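Side-chain contacts in UL18 protein (Human herpesvirus 5, PDB 3D2U), which binds the host inhibitory receptor LILRB1 as a viral class I MHC mimic and so modulates NK-cell killing: residues I165-N168 / Y169-N173; G65-A68 / K69-I73; R198-D202 / N203-A207; G9-D12 / D13-H16. The protein carries 4 engineered substitutions. All blocks are in the same frame, centred on the assembly; numbering follows the deposited sequence.

Contacts 1, 2 and 4 belong to the peptide-binding platform of the class I fold. Contact 3 lies in the immunoglobulin domain, its centre more than 50 Å from the others. Contacts 1 and 2 are each one turn of a different helix, on facing walls of the groove, their centres about 17 Å apart. Both are partly buried and send polar side chains to the bound peptide. Contact 2 carries more charge; contact 1 combines aromatic and aliphatic groups with a nearby sugar. Contacts 3 and 4 are strand ends. Contact 3 is a partly buried hairpin with an ion pair and links to other proteins. Contact 4 is a surface loop held mainly by backbone bonds and one aromatic ring.

Contact 1. Residues I165-N168 / Y169-N173; sequences IQRN and YLKGN. With NAG (2-acetamido-2-deoxy-beta-D-glucopyranose), chain Q.
Tyr169, Leu170 and Lys171 each send a backbone N-H back one helical turn. Tyr169 N reaches Ile165 O at 3.1 Å. Leu170 N reaches Gln166 O at 3.2 Å, with 164° at the hydrogen. Lys171 N reaches Arg167 O at 2.9 Å. Side-chain carbons pack against the same turn. Leu170 has CG beside its backbone N (chi1 -73°), and this carbon rests 3.5 Å from Gln166 O. The aliphatic parts of Arg167 and Lys171 run alongside each other, with Arg167 CD 4.1 Å from Lys171 CE. Their like charges stay apart, with Arg167 NE 6.5 Å from Lys171 NZ. Arg167 NE makes a weak bond to Leu131 O. Two polar ends have partners outside the turn. Gln166 NE2 bonds Glu115. The Tyr169 ring meets His100 edge-to-face, and its OH bonds the backbone of the bound peptide. At Gly172 one helix gives way to the next. Asn173 starts an Asn-Cys-Thr sequon, and its ND2 lies 2.4 Å from NAG C1. This is too long for a glycosidic bond and too short for a non-bonded contact, so the local geometry is doubtful, though consistent with an N-linked glycan. The turn is part of the alpha-2 helix wall of a class I peptide groove. There the bond from Tyr169 OH resembles those that tyrosines of classical class I grooves make at the peptide's N-terminal end.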
loop_
_atom_site.group_PDB
_atom_site.type_symbol
_atom_site.label_atom_id
_atom_site.label_comp_id
_atom_site.label_asym_id
_atom_site.label_seq_id
_atom_site.Cartn_x
_atom_site.Cartn_y
_atom_site.Cartn_z
ATOM N N ILE A 165 28.574 -18.512 -11.925
ATOM C CA ILE A 165 27.516 -19.012 -12.793
ATOM C C ILE A 165 26.269 -18.136 -12.647
ATOM O O ILE A 165 25.550 -17.920 -13.628
ATOM C CB ILE A 165 27.173 -20.527 -12.552
ATOM C CG1 ILE A 165 25.780 -20.685 -11.940
ATOM C CG2 ILE A 165 28.240 -21.189 -11.705
ATOM C CD1 ILE A 165 24.658 -20.701 -12.960
ATOM N N GLN A 166 26.003 -17.620 -11.445
ATOM C CA GLN A 166 24.839 -16.750 -11.294
ATOM C C GLN A 166 25.093 -15.478 -12.108
ATOM O O GLN A 166 24.189 -14.981 -12.778
ATOM C CB GLN A 166 24.567 -16.391 -9.817
ATOM C CG GLN A 166 24.023 -17.528 -8.938
ATOM C CD GLN A 166 22.781 -18.232 -9.504
ATOM O OE1 GLN A 166 22.768 -19.454 -9.653
ATOM N NE2 GLN A 166 21.738 -17.467 -9.803
ATOM N N ARG A 167 26.326 -14.968 -12.063
ATOM C CA ARG A 167 26.690 -13.751 -12.795
ATOM C C ARG A 167 26.610 -13.927 -14.314
ATOM O O ARG A 167 26.201 -13.012 -15.030
ATOM C CB ARG A 167 28.114 -13.297 -12.437
ATOM C CG ARG A 167 28.524 -11.969 -13.080
ATOM C CD ARG A 167 30.044 -11.779 -13.169
ATOM N NE ARG A 167 30.735 -11.977 -11.897
ATOM C CZ ARG A 167 31.431 -13.067 -11.581
ATOM N NH1 ARG A 167 31.536 -14.069 -12.444
ATOM N NH2 ARG A 167 32.034 -13.152 -10.402
ATOM N N ASN A 168 27.011 -15.100 -14.800
ATOM C CA ASN A 168 26.996 -15.373 -16.234
ATOM C C ASN A 168 25.582 -15.562 -16.761
ATOM O O ASN A 168 25.317 -15.320 -17.931
ATOM C CB ASN A 168 27.849 -16.605 -16.579
ATOM C CG ASN A 168 29.347 -16.355 -16.418
ATOM O OD1 ASN A 168 29.825 -15.222 -16.532
ATOM N ND2 ASN A 168 30.096 -17.423 -16.167
ATOM N N TYR A 169 24.674 -16.010 -15.904
ATOM C CA TYR A 169 23.290 -16.171 -16.322
ATOM C C TYR A 169 22.744 -14.750 -16.492
ATOM O O TYR A 169 22.103 -14.431 -17.496
ATOM C CB TYR A 169 22.491 -16.950 -15.259
ATOM C CG TYR A 169 21.005 -16.678 -15.300
ATOM C CD1 TYR A 169 20.189 -17.233 -16.295
ATOM C CD2 TYR A 169 20.421 -15.808 -14.380
ATOM C CE1 TYR A 169 18.822 -16.916 -16.369
ATOM C CE2 TYR A 169 19.073 -15.487 -14.446
ATOM C CZ TYR A 169 18.275 -16.036 -15.442
ATOM O OH TYR A 169 16.944 -15.681 -15.522
ATOM N N LEU A 170 23.027 -13.895 -15.511
ATOM C CA LEU A 170 22.574 -12.509 -15.549
ATOM C C LEU A 170 23.117 -11.762 -16.772
ATOM O O LEU A 170 22.377 -11.033 -17.439
ATOM C CB LEU A 170 22.990 -11.779 -14.263
ATOM C CG LEU A 170 22.229 -12.146 -12.978
ATOM C CD1 LEU A 170 22.976 -11.616 -11.757
ATOM C CD2 LEU A 170 20.811 -11.571 -13.038
ATOM N N LYS A 171 24.405 -11.951 -17.055
ATOM C CA LYS A 171 25.080 -11.314 -18.190
ATOM C C LYS A 171 24.878 -12.112 -19.475
ATOM O O LYS A 171 25.065 -11.607 -20.583
ATOM C CB LYS A 171 26.593 -11.240 -17.954
ATOM C CG LYS A 171 27.106 -10.164 -17.022
ATOM C CD LYS A 171 28.617 -10.060 -17.214
ATOM C CE LYS A 171 29.286 -9.098 -16.241
ATOM N NZ LYS A 171 28.771 -7.708 -16.360
ATOM N N GLY A 172 24.525 -13.376 -19.322
ATOM C CA GLY A 172 24.358 -14.194 -20.495
ATOM C C GLY A 172 22.935 -14.307 -20.962
ATOM O O GLY A 172 22.374 -13.400 -21.585
ATOM N N ASN A 173 22.352 -15.448 -20.641
ATOM C CA ASN A 173 21.006 -15.763 -21.042
ATOM C C ASN A 173 19.964 -14.766 -20.631
ATOM O O ASN A 173 19.012 -14.502 -21.370
ATOM C CB ASN A 173 20.684 -17.140 -20.519
ATOM C CG ASN A 173 21.646 -18.145 -21.046
ATOM O OD1 ASN A 173 22.774 -18.266 -20.563
ATOM N ND2 ASN A 173 21.234 -18.847 -22.089
HETATM C C1 NAG Q . 21.422 -21.003 -21.041
HETATM C C2 NAG Q . 22.283 -22.207 -20.669
HETATM C C3 NAG Q . 22.331 -23.293 -21.756
HETATM C C4 NAG Q . 20.993 -23.493 -22.478
HETATM C C5 NAG Q . 20.356 -22.160 -22.849
HETATM C C6 NAG Q . 18.969 -22.361 -23.451
HETATM C C7 NAG Q . 24.015 -21.434 -19.170
HETATM C C8 NAG Q . 24.021 -19.965 -18.769
HETATM N N2 NAG Q . 23.636 -21.738 -20.407
HETATM O O1 NAG Q . 21.125 -20.286 -19.889
HETATM O O3 NAG Q . 22.705 -24.523 -21.145
HETATM O O4 NAG Q . 21.184 -24.275 -23.652
HETATM O O5 NAG Q . 20.180 -21.377 -21.655
HETATM O O6 NAG Q . 18.889 -21.838 -24.776
HETATM O O7 NAG Q . 24.362 -22.286 -18.356
#

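Contact 2. Residues G65-A68 / K69-I73; sequences GERA and KGDLI
Glu66 and Lys69 run alongside each other from one face of helix 62-88, their charged ends converging on the same spot. Glu66 is bent at chi2 (-59°), which brings its carboxylate round to the lysine. A salt bridge joins Glu66 OE1 and Lys69 NZ at 2.7 Å, but OE1 sits too close to the lysine chain in the model, so its exact place is doubtful. Both side chains also bond the backbone of the bound peptide, Glu66 through OE2 and Lys69 through NZ. Arg67 and Asp71 form a looser pair. Arg67 NE is 4.2 Å from Asp71 OD2, and that oxygen is well out of the guanidinium plane, so only the opposite charges interact. Ser43 OG links the two by bonding both Arg67 NE and Asp71 OD1. Tyr33 OH is a further partner of Asp71. The helical backbone bonds include Gly70 N to Glu66 O at 2.7 Å and Asp71 N to Arg67 O at 2.8 Å. Helix 62-88 thus has one flank on the peptide, facing helix 161-171, and another tied to the sheet through Tyr33 of strand 28-36 and through Ser43, just before strand 44-47.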
loop_
_atom_site.group_PDB
_atom_site.type_symbol
_atom_site.label_atom_id
_atom_site.label_comp_id
_atom_site.label_asym_id
_atom_site.label_seq_id
_atom_site.Cartn_x
_atom_site.Cartn_y
_atom_site.Cartn_z
ATOM N N GLY A 65 10.249 -26.653 -20.904
ATOM C CA GLY A 65 11.604 -26.422 -20.436
ATOM C C GLY A 65 11.584 -25.732 -19.084
ATOM O O GLY A 65 12.113 -26.244 -18.095
ATOM N N GLU A 66 10.958 -24.566 -19.039
ATOM C CA GLU A 66 10.856 -23.802 -17.807
ATOM C C GLU A 66 10.307 -24.642 -16.654
ATOM O O GLU A 66 10.787 -24.557 -15.526
ATOM C CB GLU A 66 9.964 -22.585 -18.046
ATOM C CG GLU A 66 10.531 -21.613 -19.056
ATOM C CD GLU A 66 11.888 -21.093 -18.641
ATOM O OE1 GLU A 66 12.903 -21.698 -19.036
ATOM O OE2 GLU A 66 11.944 -20.082 -17.907
ATOM N N ARG A 67 9.302 -25.458 -16.943
ATOM C CA ARG A 67 8.690 -26.296 -15.919
ATOM C C ARG A 67 9.670 -27.337 -15.371
ATOM O O ARG A 67 9.624 -27.692 -14.186
ATOM C CB ARG A 67 7.455 -27.000 -16.483
ATOM C CG ARG A 67 6.619 -27.683 -15.428
ATOM C CD ARG A 67 5.774 -28.817 -15.998
ATOM N NE ARG A 67 5.125 -29.543 -14.910
ATOM C CZ ARG A 67 4.369 -30.630 -15.051
ATOM N NH1 ARG A 67 4.145 -31.154 -16.249
ATOM N NH2 ARG A 67 3.828 -31.193 -13.978
ATOM N N ALA A 68 10.548 -27.834 -16.238
ATOM C CA ALA A 68 11.544 -28.822 -15.825
ATOM C C ALA A 68 12.558 -28.093 -14.967
ATOM O O ALA A 68 13.059 -28.627 -13.985
ATOM C CB ALA A 68 12.228 -29.437 -17.042
ATOM N N LYS A 69 12.865 -26.863 -15.342
ATOM C CA LYS A 69 13.799 -26.097 -14.550
ATOM C C LYS A 69 13.168 -25.807 -13.205
ATOM O O LYS A 69 13.822 -25.891 -12.174
ATOM C CB LYS A 69 14.162 -24.810 -15.267
ATOM C CG LYS A 69 14.934 -25.098 -16.516
ATOM C CD LYS A 69 15.720 -23.899 -16.977
ATOM C CE LYS A 69 14.799 -22.815 -17.440
ATOM N NZ LYS A 69 15.529 -21.919 -18.358
ATOM N N GLY A 70 11.881 -25.491 -13.228
ATOM C CA GLY A 70 11.162 -25.200 -12.008
ATOM C C GLY A 70 11.118 -26.395 -11.080
ATOM O O GLY A 70 11.375 -26.260 -9.881
ATOM N N ASP A 71 10.782 -27.563 -11.625
ATOM C CA ASP A 71 10.708 -28.786 -10.826
ATOM C C ASP A 71 12.013 -28.995 -10.062
ATOM O O ASP A 71 12.021 -29.376 -8.896
ATOM C CB ASP A 71 10.430 -29.995 -11.724
ATOM C CG ASP A 71 8.978 -30.075 -12.162
ATOM O OD1 ASP A 71 8.126 -29.371 -11.573
ATOM O OD2 ASP A 71 8.679 -30.862 -13.086
ATOM N N LEU A 72 13.121 -28.716 -10.727
ATOM C CA LEU A 72 14.425 -28.871 -10.117
ATOM C C LEU A 72 14.657 -27.885 -8.987
ATOM O O LEU A 72 15.098 -28.254 -7.894
ATOM C CB LEU A 72 15.505 -28.655 -11.157
ATOM C CG LEU A 72 16.485 -29.810 -11.132
ATOM C CD1 LEU A 72 16.190 -30.718 -12.325
ATOM C CD2 LEU A 72 17.909 -29.273 -11.150
ATOM N N ILE A 73 14.382 -26.621 -9.284
ATOM C CA ILE A 73 14.569 -25.543 -8.335
ATOM C C ILE A 73 13.793 -25.840 -7.053
ATOM O O ILE A 73 14.305 -25.634 -5.957
ATOM C CB ILE A 73 14.124 -24.188 -8.958
ATOM C CG1 ILE A 73 15.093 -23.751 -10.075
ATOM C CG2 ILE A 73 14.100 -23.104 -7.882
ATOM C CD1 ILE A 73 15.989 -24.852 -10.667
#

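Contact 3. Residues R198-D202 / N203-A207; sequences RNQND and NRAEA
Arg198 sets its CG between the backbone N and the carbonyl carbon (chi1 56°), then extends straight along its strand partner. Glu206 is extended too, with CG opposite its backbone N (chi1 -176°). The two side chains therefore lie alongside each other. Glu206 OE1 accepts from both Arg198 NE and Arg198 NH2, each at 2.8 Å. It sits in the guanidinium plane, while the carboxylate plane is turned 31° from it. A water weakly bridges Arg198 NH2 and Glu206 OE2. Arg198 NH1 forms salt bridges with acidic side chains of one partner protein chain. Paired backbone bonds join Arg198 with Glu206 and Asn201 with Arg204, and the register slips by one between them in a beta bulge. Gln200 folds over the turn: its CD lies 3.3 Å from Arg204 O, and its NE2 bonds Asp202 O at 2.6 Å. Arg204 makes a salt bridge with Asp233. Asn201 and Asp202 bond a different partner chain, consistent with LILRB1, which engages the alpha-3 domain of class I molecules. The whole is a beta hairpin closed by a type II' turn, the first hairpin of an immunoglobulin C1-set domain.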
loop_
_atom_site.group_PDB
_atom_site.type_symbol
_atom_site.label_atom_id
_atom_site.label_comp_id
_atom_site.label_asym_id
_atom_site.label_seq_id
_atom_site.Cartn_x
_atom_site.Cartn_y
_atom_site.Cartn_z
ATOM N N ARG A 198 -16.424 17.264 -9.290
ATOM C CA ARG A 198 -17.488 16.640 -8.513
ATOM C C ARG A 198 -17.502 17.198 -7.094
ATOM O O ARG A 198 -16.700 18.068 -6.754
ATOM C CB ARG A 198 -17.260 15.120 -8.463
ATOM C CG ARG A 198 -15.888 14.732 -7.899
ATOM C CD ARG A 198 -15.625 13.215 -7.891
ATOM N NE ARG A 198 -14.498 12.912 -7.009
ATOM C CZ ARG A 198 -14.098 11.682 -6.683
ATOM N NH1 ARG A 198 -14.729 10.622 -7.173
ATOM N NH2 ARG A 198 -13.078 11.514 -5.848
ATOM N N ASN A 199 -18.432 16.693 -6.288
ATOM C CA ASN A 199 -18.574 17.075 -4.881
ATOM C C ASN A 199 -18.496 18.574 -4.577
ATOM O O ASN A 199 -17.665 19.030 -3.788
ATOM C CB ASN A 199 -17.545 16.301 -4.045
ATOM C CG ASN A 199 -17.573 14.806 -4.332
ATOM O OD1 ASN A 199 -18.631 14.236 -4.606
ATOM N ND2 ASN A 199 -16.409 14.164 -4.266
ATOM N N GLN A 200 -19.393 19.303 -5.208
ATOM C CA GLN A 200 -19.461 20.738 -4.998
ATOM C C GLN A 200 -19.767 21.010 -3.532
ATOM O O GLN A 200 -20.632 20.347 -2.962
ATOM C CB GLN A 200 -20.567 21.369 -5.847
ATOM C CG GLN A 200 -20.705 22.871 -5.687
ATOM C CD GLN A 200 -19.637 23.617 -6.444
ATOM O OE1 GLN A 200 -18.942 23.052 -7.296
ATOM N NE2 GLN A 200 -19.489 24.899 -6.129
ATOM N N ASN A 201 -19.059 21.950 -2.921
ATOM C CA ASN A 201 -19.252 22.318 -1.515
ATOM C C ASN A 201 -19.104 23.806 -1.432
ATOM O O ASN A 201 -18.000 24.351 -1.481
ATOM C CB ASN A 201 -18.261 21.592 -0.598
ATOM C CG ASN A 201 -18.567 21.851 0.867
ATOM O OD1 ASN A 201 -19.489 22.577 1.216
ATOM N ND2 ASN A 201 -17.769 21.243 1.737
ATOM N N ASP A 202 -20.223 24.449 -1.316
ATOM C CA ASP A 202 -20.177 25.895 -1.338
ATOM C C ASP A 202 -19.488 26.305 -2.658
ATOM O O ASP A 202 -19.889 25.843 -3.720
ATOM C CB ASP A 202 -19.436 26.476 -0.137
ATOM C CG ASP A 202 -19.645 27.970 -0.051
ATOM O OD1 ASP A 202 -20.634 28.464 -0.610
ATOM O OD2 ASP A 202 -18.814 28.662 0.573
ATOM N N ASN A 203 -18.497 27.195 -2.600
ATOM C CA ASN A 203 -17.826 27.648 -3.820
ATOM C C ASN A 203 -16.594 26.795 -4.163
ATOM O O ASN A 203 -15.789 27.171 -5.001
ATOM C CB ASN A 203 -17.455 29.136 -3.698
ATOM C CG ASN A 203 -16.410 29.400 -2.637
ATOM O OD1 ASN A 203 -16.101 28.532 -1.826
ATOM N ND2 ASN A 203 -15.857 30.607 -2.641
ATOM N N ARG A 204 -16.488 25.659 -3.480
ATOM C CA ARG A 204 -15.385 24.710 -3.624
ATOM C C ARG A 204 -15.842 23.439 -4.371
ATOM O O ARG A 204 -17.037 23.145 -4.429
ATOM C CB ARG A 204 -14.863 24.406 -2.199
ATOM C CG ARG A 204 -14.175 23.072 -1.934
ATOM C CD ARG A 204 -13.981 22.869 -0.407
ATOM N NE ARG A 204 -12.979 23.772 0.154
ATOM C CZ ARG A 204 -11.715 23.434 0.384
ATOM N NH1 ARG A 204 -11.288 22.207 0.113
ATOM N NH2 ARG A 204 -10.869 24.333 0.870
ATOM N N ALA A 205 -14.899 22.714 -4.972
ATOM C CA ALA A 205 -15.214 21.472 -5.685
ATOM C C ALA A 205 -13.967 20.611 -5.803
ATOM O O ALA A 205 -12.875 21.034 -5.421
ATOM C CB ALA A 205 -15.775 21.778 -7.076
ATOM N N GLU A 206 -14.125 19.394 -6.310
ATOM C CA GLU A 206 -12.973 18.519 -6.481
ATOM C C GLU A 206 -12.811 18.143 -7.943
ATOM O O GLU A 206 -13.730 17.614 -8.568
ATOM C CB GLU A 206 -13.120 17.239 -5.662
ATOM C CG GLU A 206 -11.892 16.344 -5.750
ATOM C CD GLU A 206 -11.994 15.133 -4.853
ATOM O OE1 GLU A 206 -12.726 14.184 -5.201
ATOM O OE2 GLU A 206 -11.350 15.144 -3.786
ATOM N N ALA A 207 -11.637 18.427 -8.484
ATOM C CA ALA A 207 -11.341 18.089 -9.863
ATOM C C ALA A 207 -10.622 16.742 -9.845
ATOM O O ALA A 207 -9.853 16.459 -8.925
ATOM C CB ALA A 207 -10.451 19.166 -10.478
HETATM O O HOH W 1 -11.219 12.476 -3.635
#

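Contact 4. Residues G9-D12 / D13-H16; sequences GIFD and DTSH
Asp12 N and Asp13 N both bond His16 O, at 2.8 Å and 2.9 Å, which makes a classic beta bulge at the end of strand 2-11. Two donors thus hold one carbonyl and close the loop. Across the bulge Asp12 CB and His16 CB approach to 4.1 Å, a plain aliphatic contact. Phe11 provides the main side-chain contact. Its CG is swung opposite the backbone N (chi1 174°), and this lays the ring across the start of the loop. Asp13 O sits over one face, offset toward the rim, with Phe11 CE1 3.2 Å away. The same rim reaches Thr14, where Phe11 CZ lies 4.3 Å from Thr14 CG2. On the loop itself Ser15 OG and His16 ND1 share a hydrogen bond of 3.0 Å. Asp13 OD2 also comes close to that ring nitrogen, but the angle is too poor for a hydrogen bond. Asp13 and Thr14 touch a crystal neighbour, so the lattice may influence the loop. Strand 2-11 lies between strands 17-25 and 95-104 in the platform sheet, and this loop leads into strand 17-25. Phe11 packs against Leu81 and Glu85 of helix 62-88, so one side chain touches both the loop and that helix. Phe11 O accepts a hydrogen bond from Ser94 OG, and His16 touches Ser38.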
loop_
_atom_site.group_PDB
_atom_site.type_symbol
_atom_site.label_atom_id
_atom_site.label_comp_id
_atom_site.label_asym_id
_atom_site.label_seq_id
_atom_site.Cartn_x
_atom_site.Cartn_y
_atom_site.Cartn_z
ATOM N N GLY A 9 9.027 -18.966 -1.667
ATOM C CA GLY A 9 8.962 -20.328 -1.162
ATOM C C GLY A 9 8.446 -20.330 0.261
ATOM O O GLY A 9 9.112 -19.839 1.175
ATOM N N ILE A 10 7.249 -20.872 0.452
ATOM C CA ILE A 10 6.646 -20.895 1.769
ATOM C C ILE A 10 6.797 -22.259 2.429
ATOM O O ILE A 10 6.560 -23.299 1.808
ATOM C CB ILE A 10 5.127 -20.553 1.716
ATOM C CG1 ILE A 10 4.899 -19.214 1.014
ATOM C CG2 ILE A 10 4.558 -20.489 3.129
ATOM C CD1 ILE A 10 5.070 -19.270 -0.491
ATOM N N PHE A 11 7.206 -22.247 3.692
ATOM C CA PHE A 11 7.345 -23.471 4.464
ATOM C C PHE A 11 6.186 -23.475 5.453
ATOM O O PHE A 11 6.081 -22.566 6.259
ATOM C CB PHE A 11 8.673 -23.485 5.246
ATOM C CG PHE A 11 8.817 -24.665 6.193
ATOM C CD1 PHE A 11 9.518 -25.806 5.808
ATOM C CD2 PHE A 11 8.214 -24.649 7.454
ATOM C CE1 PHE A 11 9.618 -26.916 6.662
ATOM C CE2 PHE A 11 8.308 -25.754 8.310
ATOM C CZ PHE A 11 9.009 -26.884 7.915
ATOM N N ASP A 12 5.307 -24.470 5.377
ATOM C CA ASP A 12 4.203 -24.571 6.332
ATOM C C ASP A 12 4.433 -25.813 7.212
ATOM O O ASP A 12 4.318 -25.739 8.438
ATOM C CB ASP A 12 2.832 -24.670 5.629
ATOM C CG ASP A 12 2.338 -23.327 5.081
ATOM O OD1 ASP A 12 2.467 -22.300 5.776
ATOM O OD2 ASP A 12 1.791 -23.305 3.960
ATOM N N ASP A 13 4.767 -26.936 6.572
ATOM C CA ASP A 13 5.031 -28.235 7.230
ATOM C C ASP A 13 6.317 -28.797 6.680
ATOM O O ASP A 13 6.884 -28.276 5.723
ATOM C CB ASP A 13 4.003 -29.301 6.841
ATOM C CG ASP A 13 2.818 -29.340 7.740
ATOM O OD1 ASP A 13 2.691 -28.452 8.601
ATOM O OD2 ASP A 13 2.001 -30.270 7.573
ATOM N N THR A 14 6.733 -29.917 7.258
ATOM C CA THR A 14 7.898 -30.621 6.759
ATOM C C THR A 14 7.417 -31.273 5.452
ATOM O O THR A 14 8.215 -31.645 4.606
ATOM C CB THR A 14 8.357 -31.711 7.753
ATOM O OG1 THR A 14 7.204 -32.331 8.337
ATOM C CG2 THR A 14 9.234 -31.116 8.847
ATOM N N SER A 15 6.098 -31.391 5.298
ATOM C CA SER A 15 5.516 -31.986 4.096
ATOM C C SER A 15 4.642 -31.018 3.300
ATOM O O SER A 15 4.020 -31.407 2.314
ATOM C CB SER A 15 4.697 -33.231 4.459
ATOM O OG SER A 15 3.615 -32.901 5.312
ATOM N N HIS A 16 4.596 -29.763 3.734
ATOM C CA HIS A 16 3.803 -28.743 3.057
ATOM C C HIS A 16 4.629 -27.485 2.760
ATOM O O HIS A 16 4.887 -26.662 3.643
ATOM C CB HIS A 16 2.569 -28.379 3.897
ATOM C CG HIS A 16 1.528 -29.454 3.933
ATOM N ND1 HIS A 16 1.721 -30.657 4.576
ATOM C CD2 HIS A 16 0.294 -29.518 3.376
ATOM C CE1 HIS A 16 0.654 -31.418 4.414
ATOM N NE2 HIS A 16 -0.227 -30.750 3.689
#